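Local coordinates for bifunctional cytochrome P450/NADPH--P450 reductase (Deinococcus aerius, PDB 7F3H), which probably hydroxylates fatty acids or related substrates at its heme iron, with electrons from NADPH passed on by a fused reductase, at residues H104-P109 against L237-N242. Residues are numbered along the deposited sequence; the frame is centred on the assembly and turned at random.
Sequences HRILLP and LGLMLN
Leu107 reaches across to Met240 with one methyl, its CD2 lying 3.6 Å from CG of Met240 and 3.9 Å from the SD of the same residue. The leucine fork thus presses on the middle of the thioether chain, and the two side chains meet at a slant rather than end on. Met240 places its CG anti to its carbonyl carbon (chi1 -65°), runs on nearly extended, and then bends at the sulfur (chi3 -85°), which turns the terminal CE back away from the leucine methyl and leaves CG and SD to make the contact. That same CD2 of Leu107 also approaches CD2 of Leu239, more loosely, at 4.1 Å, and so bridges two successive residues of the opposing helix. Beside it, Ile106 and Leu239 pass each other in opposite directions and touch branch to branch, CG2 of Ile106 to CD2 of Leu239 at 3.9 Å. The isoleucine brings this branch forward by setting it anti to its own backbone N. These four residues join helices 98-107 and 236-242 of the cytochrome P450 fold, which correspond to helices C and H of the family, through an apolar seam with the nearest CA atoms, those of Ile106 and Met240, 7.5 Å apart. On the long helix 254-285 of the same fold, Gln260 and Phe264 pack on Met240, while Leu90 adjoins Leu107, whose side chain lies about 7 Å from the heme. Ile106, Leu107 and Met240 are buried, whereas Leu239 is partly exposed and also touches Ala110. Arg105, away from the seam, forms a salt bridge through NH2 with OD2 of Asp245, tying helix 98-107 to the chain just past helix 236-242.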
ATOM      1  N   HIS A 104      -8.461 -16.217  -4.394  1.00 31.20           N
ATOM      2  CA  HIS A 104      -7.327 -15.905  -5.253  1.00 34.88           C
ATOM      3  C   HIS A 104      -7.653 -16.243  -6.705  1.00 34.39           C
ATOM      4  O   HIS A 104      -7.565 -15.387  -7.601  1.00 30.17           O
ATOM      5  CB  HIS A 104      -6.092 -16.676  -4.749  1.00 32.27           C
ATOM      6  CG  HIS A 104      -4.874 -16.510  -5.608  1.00 35.91           C
ATOM      7  ND1 HIS A 104      -4.245 -15.294  -5.785  1.00 34.25           N
ATOM      8  CD2 HIS A 104      -4.182 -17.405  -6.355  1.00 32.37           C
ATOM      9  CE1 HIS A 104      -3.211 -15.452  -6.594  1.00 35.15           C
ATOM     10  NE2 HIS A 104      -3.155 -16.722  -6.958  1.00 33.89           N
ATOM     11  N   ARG A 105      -8.055 -17.496  -6.956  1.00 34.95           N
ATOM     12  CA  ARG A 105      -8.311 -17.908  -8.332  1.00 32.82           C
ATOM     13  C   ARG A 105      -9.512 -17.178  -8.923  1.00 32.86           C
ATOM     14  O   ARG A 105      -9.521 -16.884 -10.116  1.00 34.21           O
ATOM     15  CB  ARG A 105      -8.480 -19.413  -8.392  1.00 38.76           C
ATOM     16  CG  ARG A 105      -7.187 -20.162  -8.049  1.00 35.94           C
ATOM     17  CD  ARG A 105      -7.409 -21.645  -8.193  1.00 36.80           C
ATOM     18  NE  ARG A 105      -8.392 -22.188  -7.245  1.00 38.97           N
ATOM     19  CZ  ARG A 105      -8.077 -22.687  -6.051  1.00 39.53           C
ATOM     20  NH1 ARG A 105      -6.805 -22.694  -5.652  1.00 29.38           N
ATOM     21  NH2 ARG A 105      -9.028 -23.187  -5.258  1.00 38.38           N
ATOM     22  N   ILE A 106     -10.528 -16.864  -8.116  1.00 38.49           N
ATOM     23  CA  ILE A 106     -11.672 -16.117  -8.633  1.00 31.73           C
ATOM     24  C   ILE A 106     -11.272 -14.682  -8.990  1.00 32.82           C
ATOM     25  O   ILE A 106     -11.626 -14.168 -10.061  1.00 29.27           O
ATOM     26  CB  ILE A 106     -12.840 -16.149  -7.629  1.00 33.92           C
ATOM     27  CG1 ILE A 106     -13.447 -17.562  -7.560  1.00 41.02           C
ATOM     28  CG2 ILE A 106     -13.900 -15.101  -8.012  1.00 33.61           C
ATOM     29  CD1 ILE A 106     -14.674 -17.672  -6.675  1.00 33.53           C
ATOM     30  N   LEU A 107     -10.527 -14.018  -8.109  1.00 30.46           N
ATOM     31  CA  LEU A 107     -10.315 -12.577  -8.232  1.00 37.59           C
ATOM     32  C   LEU A 107      -9.161 -12.180  -9.162  1.00 33.81           C
ATOM     33  O   LEU A 107      -9.274 -11.118  -9.791  1.00 32.90           O
ATOM     34  CB  LEU A 107     -10.103 -11.949  -6.847  1.00 37.84           C
ATOM     35  CG  LEU A 107     -11.374 -11.830  -5.977  1.00 33.88           C
ATOM     36  CD1 LEU A 107     -11.047 -11.359  -4.564  1.00 29.16           C
ATOM     37  CD2 LEU A 107     -12.469 -10.971  -6.611  1.00 26.25           C
ATOM     38  N   LEU A 108      -8.088 -13.002  -9.320  1.00 33.01           N
ATOM     39  CA  LEU A 108      -7.000 -12.651 -10.249  1.00 29.27           C
ATOM     40  C   LEU A 108      -7.449 -12.146 -11.604  1.00 31.82           C
ATOM     41  O   LEU A 108      -6.908 -11.124 -12.062  1.00 30.41           O
ATOM     42  CB  LEU A 108      -6.012 -13.792 -10.547  1.00 28.46           C
ATOM     43  CG  LEU A 108      -4.805 -14.044  -9.668  1.00 39.78           C
ATOM     44  CD1 LEU A 108      -4.066 -15.308 -10.083  1.00 36.37           C
ATOM     45  CD2 LEU A 108      -3.897 -12.810  -9.937  1.00 28.72           C
ATOM     46  N   PRO A 109      -8.360 -12.803 -12.318  1.00 32.85           N
ATOM     47  CA  PRO A 109      -8.722 -12.271 -13.635  1.00 29.54           C
ATOM     48  C   PRO A 109      -9.361 -10.911 -13.538  1.00 31.59           C
ATOM     49  O   PRO A 109      -9.199 -10.107 -14.462  1.00 35.20           O
ATOM     50  CB  PRO A 109      -9.727 -13.317 -14.152  1.00 29.19           C
ATOM     51  CG  PRO A 109      -9.401 -14.553 -13.404  1.00 28.99           C
ATOM     52  CD  PRO A 109      -9.024 -14.092 -12.043  1.00 31.53           C
ATOM     53  N   LEU A 237     -17.873  -6.832  -6.604  1.00 39.63           N
ATOM     54  CA  LEU A 237     -18.935  -7.574  -5.917  1.00 43.37           C
ATOM     55  C   LEU A 237     -19.789  -8.392  -6.889  1.00 42.94           C
ATOM     56  O   LEU A 237     -20.084  -9.567  -6.631  1.00 45.18           O
ATOM     57  CB  LEU A 237     -19.814  -6.607  -5.120  1.00 38.25           C
ATOM     58  CG  LEU A 237     -21.050  -7.218  -4.471  1.00 38.66           C
ATOM     59  CD1 LEU A 237     -20.645  -8.431  -3.672  1.00 38.43           C
ATOM     60  CD2 LEU A 237     -21.757  -6.211  -3.590  1.00 35.06           C
ATOM     61  N   GLY A 238     -20.255  -7.768  -7.974  1.00 44.79           N
ATOM     62  CA  GLY A 238     -21.032  -8.500  -8.960  1.00 49.64           C
ATOM     63  C   GLY A 238     -20.310  -9.722  -9.493  1.00 49.96           C
ATOM     64  O   GLY A 238     -20.926 -10.753  -9.770  1.00 53.87           O
ATOM     65  N   LEU A 239     -18.988  -9.628  -9.623  1.00 48.76           N
ATOM     66  CA  LEU A 239     -18.189 -10.763 -10.065  1.00 39.41           C
ATOM     67  C   LEU A 239     -18.111 -11.826  -8.984  1.00 47.84           C
ATOM     68  O   LEU A 239     -18.182 -13.025  -9.282  1.00 45.44           O
ATOM     69  CB  LEU A 239     -16.792 -10.282 -10.479  1.00 39.26           C
ATOM     70  CG  LEU A 239     -15.780 -11.321 -10.990  1.00 44.66           C
ATOM     71  CD1 LEU A 239     -14.853 -10.756 -12.058  1.00 37.62           C
ATOM     72  CD2 LEU A 239     -14.929 -11.822  -9.829  1.00 38.44           C
ATOM     73  N   MET A 240     -17.959 -11.411  -7.721  1.00 46.44           N
ATOM     74  CA  MET A 240     -17.865 -12.406  -6.660  1.00 42.53           C
ATOM     75  C   MET A 240     -19.200 -13.088  -6.392  1.00 45.51           C
ATOM     76  O   MET A 240     -19.215 -14.172  -5.791  1.00 44.56           O
ATOM     77  CB  MET A 240     -17.339 -11.759  -5.369  1.00 38.35           C
ATOM     78  CG  MET A 240     -15.915 -11.220  -5.440  1.00 38.80           C
ATOM     79  SD  MET A 240     -15.160 -10.774  -3.836  1.00 31.16           S
ATOM     80  CE  MET A 240     -15.827  -9.097  -3.694  1.00 32.81           C
ATOM     81  N   LEU A 241     -20.312 -12.502  -6.874  1.00 50.00           N
ATOM     82  CA  LEU A 241     -21.645 -13.090  -6.703  1.00 52.71           C
ATOM     83  C   LEU A 241     -21.894 -14.250  -7.655  1.00 50.15           C
ATOM     84  O   LEU A 241     -22.580 -15.207  -7.283  1.00 47.54           O
ATOM     85  CB  LEU A 241     -22.738 -12.036  -6.902  1.00 52.14           C
ATOM     86  CG  LEU A 241     -22.855 -10.954  -5.831  1.00 46.29           C
ATOM     87  CD1 LEU A 241     -24.155 -10.197  -6.005  1.00 55.77           C
ATOM     88  CD2 LEU A 241     -22.748 -11.544  -4.436  1.00 44.33           C
ATOM     89  N   ASN A 242     -21.337 -14.182  -8.867  1.00 44.10           N
ATOM     90  CA  ASN A 242     -21.536 -15.181  -9.912  1.00 50.99           C
ATOM     91  C   ASN A 242     -20.387 -16.182 -10.001  1.00 53.08           C
ATOM     92  O   ASN A 242     -20.601 -17.394  -9.886  1.00 52.11           O
ATOM     93  CB  ASN A 242     -21.693 -14.494 -11.278  1.00 51.43           C
ATOM     94  CG  ASN A 242     -22.807 -13.448 -11.301  1.00 65.38           C
ATOM     95  OD1 ASN A 242     -23.893 -13.652 -10.734  1.00 62.92           O
ATOM     96  ND2 ASN A 242     -22.544 -12.319 -11.976  1.00 69.35           N
TER